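Local coordinates for acinetobacter secreted protease CpaA (Acinetobacter nosocomialis M2, PDB 6O38), which is a secreted zinc metalloprotease, probably exported by type II secretion, that forms a complex with its chaperone CpaB, at residues A96-T101 with L108-T113; S163-K168 with Y173-Y178. All coordinates share one frame; numbering follows the deposited sequence.

Interaction 1. Residues A96-T101 with L108-T113; sequences ATVSPT and LIPLTT
Val98 and Pro100 face Ile109, Pro110 and Leu111 across two backbones that run in opposite directions, nearest at Pro100 and Ile109, whose CA atoms are 6.6 Å apart. At that spacing side chains do the joining, and the contact is apolar. Val98 works with both of its methyls. CG1, lodged between the backbone N and the carbonyl carbon (chi1 62°), reaches CG2 of Ile109 at 3.7 Å and also CD2 of Leu111 at 4.0 Å. The other methyl, CG2, turns to Pro110, lying 3.6 Å from its carbonyl O and somewhat farther from the ring atom CG. The setting is consistent with a beta sandwich of the StcE type: strand 90-98 would belong to one layer, while residues 108-113 lead back from strand 106-108 of the other. Val119, on the neighbouring strand 116-121, touches both Val98 and Ile109. Farther along, Ile109 splits its branches between two partners. Its chi2 of -55° carries CD1 over to Pro100, where it meets the ring atom CD at 4.0 Å. The CB of Ser99 points the other way, and its OG is hydrogen-bonded to the carbonyl of Leu120.

Interaction 2. Residues S163-K168 with Y173-Y178; sequences SSFTLK and YWFKYY
Three aromatic rings, Phe165, Tyr173 and Phe175, form the dense part of this contact, and each is met differently. Phe175 presents its edge to a face of Phe165, with CZ 3.4 Å from CE1 of Phe165 and the planes 61° apart. Phe165 in turn directs an edge at a face of Tyr173, CD1 approaching Tyr173 CD2 at 4.0 Å in a nearly perpendicular, T-shaped pair (82°). Phe165 thus receives one edge and delivers another. Its CG stands beside the backbone N (chi1 -71°), which swings the ring toward strand 172-178 although the CB does not point there. Leu167 reaches the phenol obliquely through CD2, 3.7 Å from Tyr173 CE2. Pro209, from a loop, touches both Phe165 and Tyr173. The outer side is looser: the CB of Thr166 points away from the strand, and the residue is partly exposed, while exposed Lys168 stays clear of the opposite strand. The polar element is a hydrogen bond of 2.6 Å from Tyr173 OH to the backbone O of Thr166, made in the carbonyl plane. The phenol therefore satisfies a main-chain carbonyl of strand 166-167, which belongs to the facing layer, and that bond probably fixes how the ring lies among its apolar neighbours.

Along the chain the contacts come in series, interaction 1 closing before interaction 2 opens. Their centres are 15 Å apart and their nearest atoms about 7 Å, so they do not touch. What appear to be the same two layers of beta structure connect them. Strand 90-98 of interaction 1 leads through strands 116-121 and 141-146 to strand 172-178 of interaction 2. In the other layer, strands 106-108 and 166-167 are, within this chain, the outermost of four. Interaction 1 follows one of these end strands and interaction 2 uses the other, each tying the group to the longer strands in a beta-rich part of the chain, well ahead in sequence of the zinc ligands His498, His502 and His508.

Interaction 1. Residues A96-T101 with L108-T113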
# COMPACT_ATOMS: atom_id res chain seq x y z
N ALA A 96 -4.77 -2.03 -31.32
CA ALA A 96 -3.95 -2.52 -32.42
C ALA A 96 -3.50 -3.95 -32.14
O ALA A 96 -2.82 -4.22 -31.14
CB ALA A 96 -2.74 -1.61 -32.62
N THR A 97 -3.89 -4.87 -33.02
CA THR A 97 -3.65 -6.30 -32.82
C THR A 97 -2.52 -6.77 -33.73
O THR A 97 -2.49 -6.44 -34.92
CB THR A 97 -4.92 -7.10 -33.09
OG1 THR A 97 -5.99 -6.61 -32.28
CG2 THR A 97 -4.70 -8.57 -32.79
N VAL A 98 -1.60 -7.55 -33.16
CA VAL A 98 -0.54 -8.21 -33.91
C VAL A 98 -0.53 -9.67 -33.50
O VAL A 98 -0.77 -10.01 -32.33
CB VAL A 98 0.84 -7.54 -33.66
CG1 VAL A 98 1.23 -7.63 -32.19
CG2 VAL A 98 1.90 -8.16 -34.56
N SER A 99 -0.27 -10.55 -34.46
CA SER A 99 -0.32 -11.98 -34.21
C SER A 99 0.90 -12.68 -34.79
O SER A 99 1.47 -12.21 -35.78
CB SER A 99 -1.59 -12.60 -34.81
OG SER A 99 -2.75 -11.97 -34.30
N PRO A 100 1.32 -13.79 -34.20
CA PRO A 100 2.34 -14.63 -34.84
C PRO A 100 1.81 -15.22 -36.13
O PRO A 100 0.65 -15.62 -36.22
CB PRO A 100 2.63 -15.71 -33.80
CG PRO A 100 1.39 -15.76 -32.96
CD PRO A 100 0.90 -14.34 -32.90
N THR A 101 2.68 -15.27 -37.15
CA THR A 101 2.27 -15.73 -38.47
C THR A 101 2.93 -17.02 -38.91
O THR A 101 2.41 -17.68 -39.82
CB THR A 101 2.56 -14.64 -39.52
OG1 THR A 101 3.96 -14.34 -39.53
CG2 THR A 101 1.78 -13.38 -39.21
N LEU A 108 9.48 -13.94 -32.79
CA LEU A 108 9.49 -12.62 -32.18
C LEU A 108 8.31 -11.79 -32.68
O LEU A 108 8.02 -11.76 -33.87
CB LEU A 108 10.80 -11.90 -32.48
CG LEU A 108 10.96 -10.52 -31.83
CD1 LEU A 108 10.85 -10.62 -30.32
CD2 LEU A 108 12.28 -9.90 -32.22
N ILE A 109 7.64 -11.13 -31.75
CA ILE A 109 6.44 -10.34 -32.06
C ILE A 109 6.87 -8.92 -32.37
O ILE A 109 7.52 -8.28 -31.52
CB ILE A 109 5.44 -10.37 -30.90
CG1 ILE A 109 4.85 -11.78 -30.74
CG2 ILE A 109 4.33 -9.35 -31.13
CD1 ILE A 109 4.22 -12.33 -32.00
N PRO A 110 6.56 -8.38 -33.55
CA PRO A 110 6.89 -6.98 -33.85
C PRO A 110 5.86 -6.04 -33.23
O PRO A 110 4.66 -6.18 -33.47
CB PRO A 110 6.85 -6.92 -35.38
CG PRO A 110 5.87 -7.99 -35.76
CD PRO A 110 6.02 -9.08 -34.73
N LEU A 111 6.34 -5.10 -32.42
CA LEU A 111 5.49 -4.11 -31.78
C LEU A 111 5.75 -2.73 -32.37
O LEU A 111 6.88 -2.40 -32.75
CB LEU A 111 5.71 -4.08 -30.27
CG LEU A 111 5.33 -5.35 -29.50
CD1 LEU A 111 5.52 -5.15 -28.01
CD2 LEU A 111 3.90 -5.76 -29.82
N THR A 112 4.70 -1.92 -32.43
CA THR A 112 4.81 -0.54 -32.88
C THR A 112 5.19 0.35 -31.70
O THR A 112 5.51 -0.13 -30.61
CB THR A 112 3.50 -0.09 -33.54
OG1 THR A 112 2.48 0.02 -32.54
CG2 THR A 112 3.06 -1.08 -34.60
N THR A 113 5.16 1.66 -31.91
CA THR A 113 5.43 2.63 -30.86
C THR A 113 4.18 3.03 -30.09
O THR A 113 4.27 3.89 -29.20
CB THR A 113 6.10 3.88 -31.44
OG1 THR A 113 5.19 4.54 -32.33
CG2 THR A 113 7.36 3.50 -32.21

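Interaction 2. Residues S163-K168 with Y173-Y178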
# COMPACT_ATOMS: atom_id res chain seq x y z
N SER A 163 7.85 -16.74 -14.63
CA SER A 163 6.65 -17.40 -14.15
C SER A 163 6.06 -18.30 -15.25
O SER A 163 6.57 -18.38 -16.37
CB SER A 163 5.63 -16.37 -13.68
OG SER A 163 6.17 -15.55 -12.66
N SER A 164 4.97 -18.98 -14.91
CA SER A 164 4.34 -19.95 -15.81
C SER A 164 3.41 -19.23 -16.79
O SER A 164 2.19 -19.41 -16.80
CB SER A 164 3.59 -21.01 -15.01
OG SER A 164 4.44 -21.63 -14.06
N PHE A 165 4.02 -18.41 -17.64
CA PHE A 165 3.27 -17.62 -18.62
C PHE A 165 2.89 -18.49 -19.82
O PHE A 165 3.37 -18.32 -20.94
CB PHE A 165 4.07 -16.40 -19.05
CG PHE A 165 4.20 -15.35 -17.99
CD1 PHE A 165 3.11 -14.57 -17.62
CD2 PHE A 165 5.41 -15.12 -17.36
CE1 PHE A 165 3.23 -13.61 -16.64
CE2 PHE A 165 5.54 -14.15 -16.38
CZ PHE A 165 4.44 -13.39 -16.02
N THR A 166 2.01 -19.45 -19.56
CA THR A 166 1.46 -20.28 -20.62
C THR A 166 0.14 -19.70 -21.09
O THR A 166 -0.61 -19.10 -20.32
CB THR A 166 1.26 -21.72 -20.14
OG1 THR A 166 0.56 -21.72 -18.88
CG2 THR A 166 2.61 -22.42 -19.96
N LEU A 167 -0.15 -19.90 -22.38
CA LEU A 167 -1.30 -19.28 -23.03
C LEU A 167 -2.20 -20.37 -23.59
O LEU A 167 -1.85 -21.03 -24.58
CB LEU A 167 -0.84 -18.33 -24.14
CG LEU A 167 -0.07 -17.09 -23.70
CD1 LEU A 167 0.82 -16.58 -24.82
CD2 LEU A 167 -1.04 -16.00 -23.25
N LYS A 168 -3.35 -20.56 -22.97
CA LYS A 168 -4.41 -21.42 -23.49
C LYS A 168 -5.62 -20.56 -23.86
O LYS A 168 -5.61 -19.33 -23.70
CB LYS A 168 -4.78 -22.50 -22.48
CG LYS A 168 -5.60 -22.01 -21.30
CD LYS A 168 -6.05 -23.17 -20.42
CE LYS A 168 -6.84 -22.70 -19.21
NZ LYS A 168 -5.98 -22.04 -18.19
N TYR A 173 -2.82 -11.88 -20.29
CA TYR A 173 -1.73 -11.28 -19.52
C TYR A 173 -1.47 -9.88 -20.03
O TYR A 173 -1.38 -9.66 -21.25
CB TYR A 173 -0.45 -12.12 -19.60
CG TYR A 173 -0.63 -13.57 -19.23
CD1 TYR A 173 -1.33 -13.94 -18.09
CD2 TYR A 173 -0.09 -14.58 -20.02
CE1 TYR A 173 -1.49 -15.27 -17.75
CE2 TYR A 173 -0.24 -15.91 -19.68
CZ TYR A 173 -0.94 -16.25 -18.55
OH TYR A 173 -1.10 -17.58 -18.21
N TRP A 174 -1.34 -8.92 -19.11
CA TRP A 174 -0.98 -7.55 -19.44
C TRP A 174 0.42 -7.25 -18.90
O TRP A 174 0.69 -7.47 -17.72
CB TRP A 174 -1.99 -6.56 -18.85
CG TRP A 174 -3.34 -6.60 -19.50
CD1 TRP A 174 -4.27 -7.60 -19.39
CD2 TRP A 174 -3.92 -5.60 -20.34
NE1 TRP A 174 -5.39 -7.28 -20.12
CE2 TRP A 174 -5.20 -6.05 -20.71
CE3 TRP A 174 -3.48 -4.36 -20.82
CZ2 TRP A 174 -6.05 -5.32 -21.54
CZ3 TRP A 174 -4.32 -3.63 -21.64
CH2 TRP A 174 -5.59 -4.11 -21.99
N PHE A 175 1.29 -6.75 -19.78
CA PHE A 175 2.66 -6.41 -19.42
C PHE A 175 2.92 -4.94 -19.73
O PHE A 175 2.38 -4.39 -20.69
CB PHE A 175 3.68 -7.27 -20.17
CG PHE A 175 3.62 -8.73 -19.83
CD1 PHE A 175 4.32 -9.23 -18.75
CD2 PHE A 175 2.87 -9.61 -20.60
CE1 PHE A 175 4.27 -10.58 -18.44
CE2 PHE A 175 2.82 -10.95 -20.30
CZ PHE A 175 3.52 -11.44 -19.21
N LYS A 176 3.77 -4.32 -18.91
CA LYS A 176 4.27 -2.98 -19.17
C LYS A 176 5.79 -3.01 -19.10
O LYS A 176 6.36 -3.57 -18.16
CB LYS A 176 3.70 -1.96 -18.17
CG LYS A 176 4.06 -0.52 -18.49
CD LYS A 176 3.14 0.46 -17.79
CE LYS A 176 3.38 0.47 -16.29
NZ LYS A 176 2.63 1.57 -15.61
N TYR A 177 6.44 -2.40 -20.09
CA TYR A 177 7.89 -2.42 -20.19
C TYR A 177 8.50 -1.28 -19.39
O TYR A 177 8.09 -0.12 -19.54
CB TYR A 177 8.32 -2.33 -21.66
CG TYR A 177 9.81 -2.51 -21.87
CD1 TYR A 177 10.38 -3.78 -21.88
CD2 TYR A 177 10.64 -1.42 -22.06
CE1 TYR A 177 11.73 -3.95 -22.07
CE2 TYR A 177 12.00 -1.58 -22.26
CZ TYR A 177 12.54 -2.85 -22.26
OH TYR A 177 13.89 -3.02 -22.46
N TYR A 178 9.46 -1.61 -18.53
CA TYR A 178 10.19 -0.64 -17.73
C TYR A 178 11.62 -0.58 -18.26
O TYR A 178 12.39 -1.53 -18.09
CB TYR A 178 10.17 -1.02 -16.25
CG TYR A 178 8.84 -0.77 -15.56
CD1 TYR A 178 7.73 -1.55 -15.85
CD2 TYR A 178 8.71 0.23 -14.61
CE1 TYR A 178 6.52 -1.34 -15.22
CE2 TYR A 178 7.50 0.45 -13.97
CZ TYR A 178 6.41 -0.34 -14.28
OH TYR A 178 5.21 -0.12 -13.65